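Local coordinates for protein pyridoxal kinase (Entamoeba histolytica, PDB 4S1I) that probably uses ATP to phosphorylate pyridoxal, yielding the cofactor pyridoxal 5'-phosphate, as a magnesium-dependent kinase of the ribokinase-like superfamily, at residues 3-8 / 31-36; 79-84 / 108-113; 129-134 / 147-152; 214-219 / 256-261. All coordinates share one frame; numbering follows the deposited sequence.

Interaction 1: 3-8 / 31-36; sequences NKVLTI and IQSIFV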
loop_
_atom_site.group_PDB
_atom_site.type_symbol
_atom_site.label_atom_id
_atom_site.label_comp_id
_atom_site.label_asym_id
_atom_site.label_seq_id
_atom_site.Cartn_x
_atom_site.Cartn_y
_atom_site.Cartn_z
ATOM N N ASN A 3 9.607 -11.714 -5.574
ATOM C CA ASN A 3 9.831 -10.574 -4.729
ATOM C C ASN A 3 11.294 -10.324 -4.578
ATOM O O ASN A 3 12.008 -11.213 -4.227
ATOM C CB ASN A 3 9.240 -10.828 -3.365
ATOM C CG ASN A 3 7.756 -10.949 -3.389
ATOM O OD1 ASN A 3 7.079 -10.155 -3.980
ATOM N ND2 ASN A 3 7.253 -11.949 -2.728
ATOM N N LYS A 4 11.723 -9.098 -4.808
ATOM C CA LYS A 4 13.141 -8.740 -4.715
ATOM C C LYS A 4 13.506 -7.985 -3.463
ATOM O O LYS A 4 14.659 -7.915 -3.030
ATOM C CB LYS A 4 13.472 -7.901 -5.943
ATOM C CG LYS A 4 14.794 -7.122 -5.967
ATOM C CD LYS A 4 15.007 -6.371 -7.287
ATOM C CE LYS A 4 15.449 -7.318 -8.390
ATOM N NZ LYS A 4 15.923 -6.520 -9.537
ATOM N N VAL A 5 12.502 -7.265 -2.920
ATOM C CA VAL A 5 12.639 -6.412 -1.740
ATOM C C VAL A 5 11.706 -6.822 -0.625
ATOM O O VAL A 5 10.569 -7.202 -0.869
ATOM C CB VAL A 5 12.259 -4.905 -2.052
ATOM C CG1 VAL A 5 12.496 -4.088 -0.848
ATOM C CG2 VAL A 5 13.047 -4.428 -3.196
ATOM N N LEU A 6 12.213 -6.865 0.617
ATOM C CA LEU A 6 11.421 -7.004 1.837
ATOM C C LEU A 6 11.566 -5.709 2.603
ATOM O O LEU A 6 12.663 -5.330 2.945
ATOM C CB LEU A 6 11.872 -8.203 2.685
ATOM C CG LEU A 6 11.378 -8.323 4.121
ATOM C CD1 LEU A 6 9.897 -8.511 4.103
ATOM C CD2 LEU A 6 12.116 -9.430 4.852
ATOM N N THR A 7 10.431 -5.039 2.877
ATOM C CA THR A 7 10.472 -3.739 3.574
ATOM C C THR A 7 9.554 -3.774 4.804
ATOM O O THR A 7 8.394 -4.134 4.672
ATOM C CB THR A 7 10.232 -2.526 2.666
ATOM O OG1 THR A 7 9.991 -1.317 3.448
ATOM C CG2 THR A 7 9.137 -2.729 1.703
ATOM N N ILE A 8 10.136 -3.447 5.938
ATOM C CA ILE A 8 9.506 -3.545 7.257
ATOM C C ILE A 8 9.408 -2.149 7.839
ATOM O O ILE A 8 10.425 -1.589 8.204
ATOM C CB ILE A 8 10.285 -4.471 8.161
ATOM C CG1 ILE A 8 10.449 -5.847 7.553
ATOM C CG2 ILE A 8 9.656 -4.526 9.570
ATOM C CD1 ILE A 8 11.480 -6.691 8.210
ATOM N N ILE A 31 9.142 -2.378 -8.856
ATOM C CA ILE A 31 10.037 -3.257 -8.099
ATOM C C ILE A 31 9.160 -4.106 -7.188
ATOM O O ILE A 31 8.483 -3.606 -6.291
ATOM C CB ILE A 31 11.056 -2.453 -7.301
ATOM C CG1 ILE A 31 11.974 -1.639 -8.239
ATOM C CG2 ILE A 31 11.874 -3.320 -6.353
ATOM C CD1 ILE A 31 12.773 -0.580 -7.546
ATOM N N GLN A 32 9.263 -5.396 -7.378
ATOM C CA GLN A 32 8.491 -6.335 -6.651
ATOM C C GLN A 32 8.940 -6.477 -5.256
ATOM O O GLN A 32 10.047 -6.827 -4.972
ATOM C CB GLN A 32 8.625 -7.690 -7.246
ATOM C CG GLN A 32 7.425 -8.415 -7.071
ATOM C CD GLN A 32 6.719 -8.512 -8.356
ATOM O OE1 GLN A 32 7.119 -7.910 -9.337
ATOM N NE2 GLN A 32 5.726 -9.287 -8.382
ATOM N N SER A 33 8.001 -6.251 -4.376
ATOM C CA SER A 33 8.333 -6.046 -2.958
ATOM C C SER A 33 7.329 -6.618 -2.017
ATOM O O SER A 33 6.146 -6.661 -2.340
ATOM C CB SER A 33 8.447 -4.540 -2.650
ATOM O OG SER A 33 9.363 -3.919 -3.510
ATOM N N ILE A 34 7.812 -7.119 -0.884
ATOM C CA ILE A 34 6.981 -7.523 0.260
ATOM C C ILE A 34 6.948 -6.408 1.252
ATOM O O ILE A 34 7.961 -5.918 1.708
ATOM C CB ILE A 34 7.651 -8.774 0.916
ATOM C CG1 ILE A 34 7.821 -9.868 -0.051
ATOM C CG2 ILE A 34 6.820 -9.226 2.121
ATOM C CD1 ILE A 34 8.686 -11.064 0.495
ATOM N N PHE A 35 5.754 -5.967 1.618
ATOM C CA PHE A 35 5.531 -4.939 2.648
ATOM C C PHE A 35 4.980 -5.491 3.941
ATOM O O PHE A 35 3.761 -5.738 4.055
ATOM C CB PHE A 35 4.590 -3.875 2.079
ATOM C CG PHE A 35 5.108 -3.211 0.851
ATOM C CD1 PHE A 35 5.909 -2.062 0.950
ATOM C CD2 PHE A 35 4.839 -3.685 -0.452
ATOM C CE1 PHE A 35 6.421 -1.485 -0.223
ATOM C CE2 PHE A 35 5.351 -3.088 -1.586
ATOM C CZ PHE A 35 6.101 -1.974 -1.441
ATOM N N VAL A 36 5.868 -5.668 4.911
ATOM C CA VAL A 36 5.469 -6.206 6.247
ATOM C C VAL A 36 5.282 -4.950 7.131
ATOM O O VAL A 36 6.133 -4.069 7.212
ATOM C CB VAL A 36 6.524 -7.079 6.893
ATOM C CG1 VAL A 36 6.103 -7.478 8.275
ATOM C CG2 VAL A 36 6.738 -8.336 6.067
HETATM O O HOH W 1 4.279 -9.208 -3.805
#

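Interaction 2: 79-84 / 108-113; sequences LVTGYF and FLCDPI. With PLP (pyridoxal-5'-phosphate), chain C.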
loop_
_atom_site.group_PDB
_atom_site.type_symbol
_atom_site.label_atom_id
_atom_site.label_comp_id
_atom_site.label_asym_id
_atom_site.label_seq_id
_atom_site.Cartn_x
_atom_site.Cartn_y
_atom_site.Cartn_z
ATOM N N LEU A 79 16.761 -5.578 1.634
ATOM C CA LEU A 79 15.965 -5.482 2.849
ATOM C C LEU A 79 15.962 -4.024 3.266
ATOM O O LEU A 79 16.977 -3.335 3.157
ATOM C CB LEU A 79 16.593 -6.242 3.965
ATOM C CG LEU A 79 15.942 -6.170 5.313
ATOM C CD1 LEU A 79 14.531 -6.697 5.275
ATOM C CD2 LEU A 79 16.813 -7.019 6.232
ATOM N N VAL A 80 14.792 -3.540 3.696
ATOM C CA VAL A 80 14.737 -2.147 4.203
ATOM C C VAL A 80 13.953 -2.208 5.512
ATOM O O VAL A 80 12.945 -2.857 5.563
ATOM C CB VAL A 80 13.882 -1.177 3.326
ATOM C CG1 VAL A 80 13.956 0.270 3.812
ATOM C CG2 VAL A 80 14.321 -1.159 1.971
ATOM N N THR A 81 14.403 -1.459 6.507
ATOM C CA THR A 81 13.647 -1.250 7.698
ATOM C C THR A 81 13.476 0.228 7.922
ATOM O O THR A 81 14.287 1.030 7.476
ATOM C CB THR A 81 14.281 -1.897 8.920
ATOM O OG1 THR A 81 15.509 -1.268 9.231
ATOM C CG2 THR A 81 14.455 -3.375 8.746
ATOM N N GLY A 82 12.380 0.561 8.617
ATOM C CA GLY A 82 12.031 1.898 8.948
ATOM C C GLY A 82 11.514 2.033 10.375
ATOM O O GLY A 82 12.255 1.882 11.338
ATOM N N TYR A 83 10.276 2.439 10.440
ATOM C CA TYR A 83 9.684 2.723 11.752
ATOM C C TYR A 83 9.192 1.513 12.530
ATOM O O TYR A 83 8.455 0.731 11.999
ATOM C CB TYR A 83 8.503 3.664 11.542
ATOM C CG TYR A 83 7.763 4.139 12.798
ATOM C CD1 TYR A 83 6.834 3.377 13.390
ATOM C CD2 TYR A 83 7.943 5.440 13.224
ATOM C CE1 TYR A 83 6.090 3.837 14.513
ATOM C CE2 TYR A 83 7.221 5.893 14.324
ATOM C CZ TYR A 83 6.284 5.091 14.937
ATOM O OH TYR A 83 5.564 5.579 16.023
ATOM N N PHE A 84 9.568 1.438 13.805
ATOM C CA PHE A 84 9.034 0.414 14.757
ATOM C C PHE A 84 8.387 1.097 15.986
ATOM O O PHE A 84 8.974 2.030 16.587
ATOM C CB PHE A 84 10.148 -0.488 15.248
ATOM C CG PHE A 84 10.857 -1.256 14.170
ATOM C CD1 PHE A 84 10.423 -2.511 13.793
ATOM C CD2 PHE A 84 12.000 -0.723 13.567
ATOM C CE1 PHE A 84 11.073 -3.190 12.845
ATOM C CE2 PHE A 84 12.694 -1.447 12.600
ATOM C CZ PHE A 84 12.199 -2.701 12.255
ATOM N N PHE A 108 21.043 -4.498 2.849
ATOM C CA PHE A 108 20.141 -3.989 3.868
ATOM C C PHE A 108 20.355 -2.491 4.048
ATOM O O PHE A 108 21.436 -2.025 4.484
ATOM C CB PHE A 108 20.388 -4.754 5.175
ATOM C CG PHE A 108 19.665 -4.265 6.382
ATOM C CD1 PHE A 108 18.504 -3.512 6.306
ATOM C CD2 PHE A 108 20.148 -4.576 7.630
ATOM C CE1 PHE A 108 17.845 -3.102 7.454
ATOM C CE2 PHE A 108 19.504 -4.146 8.787
ATOM C CZ PHE A 108 18.350 -3.401 8.712
ATOM N N LEU A 109 19.310 -1.752 3.689
ATOM C CA LEU A 109 19.244 -0.326 3.986
ATOM C C LEU A 109 18.391 -0.117 5.225
ATOM O O LEU A 109 17.227 -0.468 5.218
ATOM C CB LEU A 109 18.646 0.415 2.791
ATOM C CG LEU A 109 18.652 1.965 2.944
ATOM C CD1 LEU A 109 18.594 2.635 1.567
ATOM C CD2 LEU A 109 17.534 2.470 3.827
ATOM N N CYS A 110 19.001 0.396 6.287
ATOM C CA CYS A 110 18.296 0.642 7.525
ATOM C C CYS A 110 18.056 2.139 7.565
ATOM O O CYS A 110 19.013 2.917 7.596
ATOM C CB CYS A 110 19.105 0.241 8.735
ATOM S SG CYS A 110 18.299 0.568 10.326
ATOM N N ASP A 111 16.790 2.524 7.581
ATOM C CA ASP A 111 16.442 3.922 7.777
ATOM C C ASP A 111 16.106 3.990 9.287
ATOM O O ASP A 111 15.107 3.423 9.728
ATOM C CB ASP A 111 15.248 4.373 6.923
ATOM C CG ASP A 111 15.013 5.851 6.973
ATOM O OD1 ASP A 111 15.698 6.568 7.733
ATOM O OD2 ASP A 111 14.062 6.364 6.310
ATOM N N PRO A 112 16.993 4.587 10.107
ATOM C CA PRO A 112 16.876 4.420 11.574
ATOM C C PRO A 112 15.945 5.477 12.106
ATOM O O PRO A 112 16.421 6.463 12.689
ATOM C CB PRO A 112 18.298 4.606 12.047
ATOM C CG PRO A 112 18.827 5.609 11.077
ATOM C CD PRO A 112 18.219 5.282 9.747
ATOM N N ILE A 113 14.641 5.283 11.845
ATOM C CA ILE A 113 13.657 6.260 12.098
ATOM C C ILE A 113 13.426 6.423 13.594
ATOM O O ILE A 113 12.904 5.484 14.261
ATOM C CB ILE A 113 12.340 5.888 11.423
ATOM C CG1 ILE A 113 12.567 5.836 9.904
ATOM C CG2 ILE A 113 11.318 6.960 11.731
ATOM C CD1 ILE A 113 11.323 5.461 9.080
HETATM N N1 PLP C . 4.139 8.487 12.344
HETATM C C2 PLP C . 4.487 7.334 11.759
HETATM C C2A PLP C . 3.648 6.143 11.958
HETATM C C3 PLP C . 5.656 7.206 10.955
HETATM O O3 PLP C . 6.008 6.104 10.408
HETATM C C4 PLP C . 6.501 8.355 10.768
HETATM C C4A PLP C . 7.679 8.238 9.964
HETATM O O4A PLP C . 8.298 9.112 9.487
HETATM C C5 PLP C . 6.008 9.490 11.417
HETATM C C6 PLP C . 4.843 9.482 12.176
HETATM C C5A PLP C . 6.634 10.788 11.392
HETATM O O4P PLP C . 5.497 11.585 11.523
HETATM P P PLP C . 5.484 12.945 12.373
HETATM O O1P PLP C . 6.790 13.617 12.245
HETATM O O2P PLP C . 5.185 12.671 13.807
HETATM O O3P PLP C . 4.453 13.668 11.627
HETATM O O HOH W 2 14.861 0.927 10.809
HETATM O O HOH W 3 12.037 2.909 14.128
#

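Interaction 3: 129-134 / 147-152; sequences SMKELI and LSFLTG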
loop_
_atom_site.group_PDB
_atom_site.type_symbol
_atom_site.label_atom_id
_atom_site.label_comp_id
_atom_site.label_asym_id
_atom_site.label_seq_id
_atom_site.Cartn_x
_atom_site.Cartn_y
_atom_site.Cartn_z
ATOM N N SER A 129 17.237 -0.043 20.933
ATOM C CA SER A 129 17.286 -1.224 20.061
ATOM C C SER A 129 17.806 -0.901 18.671
ATOM O O SER A 129 18.492 -1.724 18.044
ATOM C CB SER A 129 15.928 -1.898 19.969
ATOM O OG SER A 129 14.998 -1.141 19.257
ATOM N N MET A 130 17.601 0.323 18.204
ATOM C CA MET A 130 18.114 0.737 16.868
ATOM C C MET A 130 19.637 0.784 16.761
ATOM O O MET A 130 20.193 0.547 15.693
ATOM C CB MET A 130 17.548 2.131 16.523
ATOM C CG MET A 130 17.727 2.572 15.077
ATOM S SD MET A 130 16.989 1.540 13.837
ATOM C CE MET A 130 15.269 1.733 14.190
ATOM N N LYS A 131 20.312 1.145 17.842
ATOM C CA LYS A 131 21.755 1.033 17.921
ATOM C C LYS A 131 22.252 -0.389 17.589
ATOM O O LYS A 131 23.329 -0.532 17.046
ATOM C CB LYS A 131 22.252 1.423 19.317
ATOM C CG LYS A 131 22.126 2.903 19.595
ATOM C CD LYS A 131 22.484 3.220 21.032
ATOM C CE LYS A 131 22.578 4.718 21.253
ATOM N NZ LYS A 131 22.974 5.054 22.650
ATOM N N GLU A 132 21.492 -1.424 17.956
ATOM C CA GLU A 132 21.867 -2.793 17.592
ATOM C C GLU A 132 21.501 -3.134 16.167
ATOM O O GLU A 132 22.341 -3.662 15.396
ATOM C CB GLU A 132 21.274 -3.792 18.536
ATOM C CG GLU A 132 21.847 -3.666 19.927
ATOM C CD GLU A 132 23.362 -3.957 20.015
ATOM O OE1 GLU A 132 23.920 -4.722 19.199
ATOM O OE2 GLU A 132 23.998 -3.421 20.924
ATOM N N LEU A 133 20.346 -2.707 15.723
ATOM C CA LEU A 133 19.933 -2.933 14.336
ATOM C C LEU A 133 20.868 -2.398 13.259
ATOM O O LEU A 133 21.180 -3.096 12.307
ATOM C CB LEU A 133 18.519 -2.435 14.059
ATOM C CG LEU A 133 17.930 -2.789 12.684
ATOM C CD1 LEU A 133 17.900 -4.297 12.381
ATOM C CD2 LEU A 133 16.557 -2.211 12.583
ATOM N N ILE A 134 21.325 -1.160 13.382
ATOM C CA ILE A 134 22.151 -0.576 12.414
ATOM C C ILE A 134 23.445 -1.321 12.201
ATOM O O ILE A 134 24.028 -1.168 11.172
ATOM C CB ILE A 134 22.448 0.915 12.690
ATOM C CG1 ILE A 134 23.124 1.128 14.063
ATOM C CG2 ILE A 134 21.200 1.747 12.522
ATOM C CD1 ILE A 134 23.853 2.467 14.141
ATOM N N LEU A 147 21.490 10.623 13.844
ATOM C CA LEU A 147 22.906 10.343 13.973
ATOM C C LEU A 147 23.449 10.730 15.315
ATOM O O LEU A 147 24.265 10.010 15.899
ATOM C CB LEU A 147 23.721 11.099 12.879
ATOM C CG LEU A 147 25.245 10.830 12.821
ATOM C CD1 LEU A 147 25.494 9.339 12.541
ATOM C CD2 LEU A 147 25.791 11.671 11.695
ATOM N N SER A 148 23.003 11.894 15.820
ATOM C CA SER A 148 23.421 12.323 17.137
ATOM C C SER A 148 23.010 11.313 18.200
ATOM O O SER A 148 23.769 11.007 19.110
ATOM C CB SER A 148 22.754 13.706 17.417
ATOM O OG SER A 148 23.089 14.123 18.686
ATOM N N PHE A 149 21.767 10.858 18.127
ATOM C CA PHE A 149 21.301 9.914 19.116
ATOM C C PHE A 149 22.079 8.607 19.027
ATOM O O PHE A 149 22.560 8.071 20.076
ATOM C CB PHE A 149 19.849 9.577 19.030
ATOM C CG PHE A 149 19.531 8.437 19.963
ATOM C CD1 PHE A 149 19.413 8.662 21.377
ATOM C CD2 PHE A 149 19.518 7.122 19.503
ATOM C CE1 PHE A 149 19.202 7.613 22.232
ATOM C CE2 PHE A 149 19.293 6.064 20.396
ATOM C CZ PHE A 149 19.161 6.317 21.746
ATOM N N LEU A 150 22.317 8.160 17.817
ATOM C CA LEU A 150 22.960 6.857 17.629
ATOM C C LEU A 150 24.402 6.808 18.151
ATOM O O LEU A 150 24.949 5.709 18.480
ATOM C CB LEU A 150 22.925 6.443 16.176
ATOM C CG LEU A 150 21.583 6.047 15.625
ATOM C CD1 LEU A 150 21.683 6.011 14.099
ATOM C CD2 LEU A 150 21.101 4.721 16.222
ATOM N N THR A 151 25.054 7.958 18.138
ATOM C CA THR A 151 26.471 8.041 18.496
ATOM C C THR A 151 26.765 8.756 19.838
ATOM O O THR A 151 27.909 8.760 20.331
ATOM C CB THR A 151 27.252 8.805 17.398
ATOM O OG1 THR A 151 26.727 10.153 17.291
ATOM C CG2 THR A 151 27.207 8.110 16.099
ATOM N N GLY A 152 25.768 9.453 20.387
ATOM C CA GLY A 152 25.986 10.335 21.502
ATOM C C GLY A 152 26.786 11.604 21.282
ATOM O O GLY A 152 27.243 12.211 22.222
#

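Interaction 4: 214-219 / 256-261; sequences TGVGDT and AEINII. With PLP (pyridoxal-5'-phosphate), chain C.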
loop_
_atom_site.group_PDB
_atom_site.type_symbol
_atom_site.label_atom_id
_atom_site.label_comp_id
_atom_site.label_asym_id
_atom_site.label_seq_id
_atom_site.Cartn_x
_atom_site.Cartn_y
_atom_site.Cartn_z
ATOM N N THR A 214 6.317 16.399 6.400
ATOM C CA THR A 214 5.822 15.025 6.651
ATOM C C THR A 214 6.036 14.093 5.434
ATOM O O THR A 214 5.678 14.476 4.330
ATOM C CB THR A 214 4.331 15.030 6.918
ATOM O OG1 THR A 214 4.111 15.936 8.009
ATOM C CG2 THR A 214 3.900 13.625 7.286
ATOM N N GLY A 215 6.715 13.001 5.661
ATOM C CA GLY A 215 6.953 11.982 4.658
ATOM C C GLY A 215 8.127 12.235 3.757
ATOM O O GLY A 215 8.450 11.423 2.874
ATOM N N VAL A 216 8.758 13.403 3.938
ATOM C CA VAL A 216 9.911 13.770 3.038
ATOM C C VAL A 216 11.058 12.817 3.136
ATOM O O VAL A 216 11.580 12.308 2.125
ATOM C CB VAL A 216 10.386 15.206 3.308
ATOM C CG1 VAL A 216 11.733 15.492 2.658
ATOM C CG2 VAL A 216 9.338 16.139 2.807
ATOM N N GLY A 217 11.487 12.523 4.342
ATOM C CA GLY A 217 12.611 11.644 4.523
ATOM C C GLY A 217 12.339 10.246 4.000
ATOM O O GLY A 217 13.232 9.560 3.382
ATOM N N ASP A 218 11.141 9.733 4.286
ATOM C CA ASP A 218 10.764 8.427 3.815
ATOM C C ASP A 218 10.723 8.356 2.315
ATOM O O ASP A 218 11.146 7.335 1.725
ATOM C CB ASP A 218 9.382 8.001 4.366
ATOM C CG ASP A 218 9.356 7.913 5.887
ATOM O OD1 ASP A 218 10.414 7.628 6.497
ATOM O OD2 ASP A 218 8.284 8.110 6.484
ATOM N N THR A 219 10.178 9.373 1.677
ATOM C CA THR A 219 10.182 9.447 0.223
ATOM C C THR A 219 11.626 9.372 -0.320
ATOM O O THR A 219 11.909 8.671 -1.316
ATOM C CB THR A 219 9.416 10.670 -0.239
ATOM O OG1 THR A 219 8.052 10.547 0.231
ATOM C CG2 THR A 219 9.401 10.815 -1.735
ATOM N N ALA A 256 0.610 22.373 2.936
ATOM C CA ALA A 256 0.209 21.011 2.648
ATOM C C ALA A 256 1.370 20.007 2.813
ATOM O O ALA A 256 2.546 20.374 2.609
ATOM C CB ALA A 256 -0.341 20.921 1.233
ATOM N N GLU A 257 1.028 18.770 3.197
ATOM C CA GLU A 257 1.974 17.632 3.210
ATOM C C GLU A 257 2.205 17.220 1.751
ATOM O O GLU A 257 1.290 17.298 0.953
ATOM C CB GLU A 257 1.381 16.439 3.997
ATOM C CG GLU A 257 0.900 16.821 5.387
ATOM C CD GLU A 257 0.485 15.618 6.300
ATOM O OE1 GLU A 257 0.113 14.507 5.761
ATOM O OE2 GLU A 257 0.530 15.759 7.566
ATOM N N ILE A 258 3.391 16.799 1.418
ATOM C CA ILE A 258 3.648 16.349 0.064
ATOM C C ILE A 258 2.735 15.249 -0.329
ATOM O O ILE A 258 2.476 14.342 0.433
ATOM C CB ILE A 258 5.114 15.959 -0.193
ATOM C CG1 ILE A 258 5.641 14.791 0.635
ATOM C CG2 ILE A 258 5.971 17.194 0.044
ATOM C CD1 ILE A 258 6.981 14.295 0.134
ATOM N N ASN A 259 2.184 15.369 -1.511
ATOM C CA ASN A 259 1.210 14.391 -1.934
ATOM C C ASN A 259 1.902 13.536 -2.959
ATOM O O ASN A 259 2.005 13.866 -4.118
ATOM C CB ASN A 259 0.003 15.101 -2.498
ATOM C CG ASN A 259 -1.139 14.161 -2.681
ATOM O OD1 ASN A 259 -1.038 13.191 -3.451
ATOM N ND2 ASN A 259 -2.200 14.369 -1.917
ATOM N N ILE A 260 2.331 12.396 -2.494
ATOM C CA ILE A 260 3.097 11.480 -3.252
ATOM C C ILE A 260 2.273 10.949 -4.429
ATOM O O ILE A 260 2.827 10.772 -5.527
ATOM C CB ILE A 260 3.534 10.325 -2.336
ATOM C CG1 ILE A 260 4.478 10.809 -1.244
ATOM C CG2 ILE A 260 4.384 9.315 -3.177
ATOM C CD1 ILE A 260 5.666 11.630 -1.810
ATOM N N ILE A 261 0.951 10.730 -4.218
ATOM C CA ILE A 261 0.055 10.273 -5.277
ATOM C C ILE A 261 0.048 11.260 -6.446
ATOM O O ILE A 261 0.164 10.923 -7.601
ATOM C CB ILE A 261 -1.405 10.091 -4.718
ATOM C CG1 ILE A 261 -1.405 8.943 -3.691
ATOM C CG2 ILE A 261 -2.411 9.862 -5.809
ATOM C CD1 ILE A 261 -0.994 7.618 -4.232
HETATM N N1 PLP C . 4.139 8.487 12.344
HETATM C C2 PLP C . 4.487 7.334 11.759
HETATM C C2A PLP C . 3.648 6.143 11.958
HETATM C C3 PLP C . 5.656 7.206 10.955
HETATM O O3 PLP C . 6.008 6.104 10.408
HETATM C C4 PLP C . 6.501 8.355 10.768
HETATM C C4A PLP C . 7.679 8.238 9.964
HETATM O O4A PLP C . 8.298 9.112 9.487
HETATM C C5 PLP C . 6.008 9.490 11.417
HETATM C C6 PLP C . 4.843 9.482 12.176
HETATM C C5A PLP C . 6.634 10.788 11.392
HETATM O O4P PLP C . 5.497 11.585 11.523
HETATM P P PLP C . 5.484 12.945 12.373
HETATM O O1P PLP C . 6.790 13.617 12.245
HETATM O O2P PLP C . 5.185 12.671 13.807
HETATM O O3P PLP C . 4.453 13.668 11.627
HETATM O O HOH W 4 5.202 16.927 3.607
HETATM O O HOH W 5 3.322 13.446 2.938
#

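Interaction 1: 3-8 / 31-36
N3 lays its amide against I34, ND2 lying 3.4 Å from CG1 of that isoleucine. The two side chains cross at about a right angle, and the amide nitrogen is bonded to L72 O and to S14 OG of a neighbouring subunit, so asparagine suits a buried loop position whose NH2 serves two acceptors, one of them across the subunit interface. A water donates to N3 OD1.

K4 and V5 both give their backbone N-H to Q32 O, the K4 bond measuring 2.8 Å from N to O, so that one carbonyl oxygen takes two donors. V5 starts the parallel pairing proper: its CG2 touches I31 CG2 at 3.5 Å, and its carbonyl accepts from I34 N along a nearly straight bond (170° at the hydrogen).

L6 points to the other face, where CD1 sits between I34 CG2 and V36 CG2, 3.7 Å from each. T7 N then donates to I34 O and T7 O accepts from V36 N. With OG1 anti to the backbone N (chi1 167°), T7 turns its hydroxyl to N19 and Y222 and leaves CG2 against F35 CD1, 3.4 Å away. I8 runs side by side with V36.

These two adjacent parallel strands are joined by a beta-alpha-beta crossover through helix 18-28. Beta-branched residues suit both strands, and the backbone bonds set the register, while the polar ends of N3 and T7 are satisfied by partners outside the pair and S33 OG by I31 O.

Interaction 2: 79-84 / 108-113
Strands 79-81 and 108-110 run parallel, 10° apart in direction with 4.7 Å between their axes. Backbone bonds alternate across them: L109 N donates to L79 O, T81 N to L109 O at a longer 3.3 Å, and D111 N to T81 O. Beyond D111 direct backbone bonding stops, although the chains stay close. P112 centres an inverse gamma turn, and two waters fill in where direct pairing ends: one joins T81 OG1, G82 O and D111 O, the other G82 O, F84 N and I113 O.

On the face shared by L79, T81 and F108, L79 lies alongside F108 and sets CD2 over its ring in a CH-pi contact, 4.1 Å from the centroid. The edge of the same ring meets T81 OG1, 3.5 Å from F108 CE1. T81 holds OG1 between its backbone N and carbonyl carbon (chi1 66°), which turns the hydroxyl toward the second strand and its water. On the face of V80 and L109 the contact is looser, V80 CG1 to L109 CD2 being 4.2 Å.

At the strand ends I113 reaches over G82, its CD1 3.6 Å from G82 CA, a fit that glycine allows. I113 CG2 meets the edge of the Y83 ring, while pyridoxal-5'-phosphate lies over one face, its O3 3.5 Å from Y83 CD2.

D111, a residue of a magnesium-binding site, has its OD2 hydrogen-bonded to T221 OG1. Apolar side chains thus pack along the strands, while polar groups and waters collect at the C-terminal ends, beside the bound pyridoxal-5'-phosphate and the magnesium site.

Interaction 3: 129-134 / 147-152
A small apolar helix-to-helix contact, fringed by one lysine, joins the C-terminal end of helix 124-133 to that of helix 144-151, on the flank of the central sheet that carries C110. The short segments 129-133 and 147-151 stand perpendicular, at a signed crossing of -90° with 10.1 Å between axes, so the helices meet over a short patch and through side chains.

L150 is the centre of it. Its CD2 enters among three residues of the 129-134 segment: 4.2 Å from M130 CG, 4.0 Å from K131 CG and 4.1 Å from I134 CD1. I134 and L150 approach tip to tip. I134 carries CG1 between its backbone N and carbonyl carbon (chi1 58°), from where CD1 extends to the leucine. A branched, flexible leucine end suits such a spot because its two methyls can meet partners from several directions.

K131 works differently. Extended beyond CG, it slides past L150 in the opposite sense and crosses the F149 side chain at about a right angle. While its CG lies by L150, its CE reaches the phenylalanine, 3.6 Å from F149 O and 3.7 Å from F149 CE2. A lysine fits this partly exposed margin, since its aliphatic chain can touch both residues while the ammonium group is carried past the apolar patch.

Around the patch, M130 rests on P112 and C110, and I134 on L168 of helix 158-170. G152, with positive phi, ends the second helix. This is plain helix packing on one side of the alpha/beta/alpha sandwich of the ribokinase-like fold.

Interaction 4: 214-219 / 256-261
T219 and I260 meet tip to tip, OG1 of the threonine 3.3 Å from CD1 of the isoleucine. I258 CD1 fills the neighbouring place, 4.0 Å from V216 CG2, the two side chains crossing at about a right angle. Its CG1 branch takes the position between backbone N and carbonyl carbon (chi1 62°), which aims CD1 at the start of helix 216-230. Farther out, the carboxylate of E257 lies across T214, with OE2 3.6 Å from OG1; the hydrogen bonds of these groups go to H44 (E257 OE2) and D212 (T214 OG1).

The backbones are joined through water. One water takes the N-H of I258 and lies by T214 O, while a second donates both to T214 O, at 2.9 Å, and to I258 O. These bridges suit a loop without regular structure, which has no strand pairing to offer.

What positions T219 is its own helix: both its OG1 and its N donate to G215 O, from opposite faces of that carbonyl. The OG1 bond gives a partner to a hydroxyl set against isoleucines. Helix 234-250 backs the patch, with L245 on V216 and T219, and L249 on V216 and I258.

G215 occupies the N-cap with positive phi, which glycine tolerates readily, and G217 belongs to the ADP site. D218 OD2 lies 3.2 Å from O4A of pyridoxal-5'-phosphate. G215-V216-G217-D218 matches the GXGD motif of ribokinase-like kinases; in relatives the helix start forms an anion hole and the motif's aspartate acts as base, roles only inferred here.

How the interactions relate
Interactions 1 and 2 are neighbouring parts of the parallel region of one mixed sheet: strands 5-9 and 78-81 are adjacent, with L6 O and V80 N 2.9 Å apart and I8 N and V80 O likewise, both probable hydrogen bonds. Interaction 3, its centre 12 Å from that of interaction 2, lies against strand 107-110 through L133 on F108 and I134 on C110. Interaction 4 is on the other side of the chain's centre from interaction 3, their centres about 25 Å apart. Interactions 2 and 4 meet at the active site, where both touch pyridoxal-5'-phosphate; D111 OD2 and D218 OD1 come within 3.9 Å, and the magnesium ion lies about 4 Å from the D111 side chain.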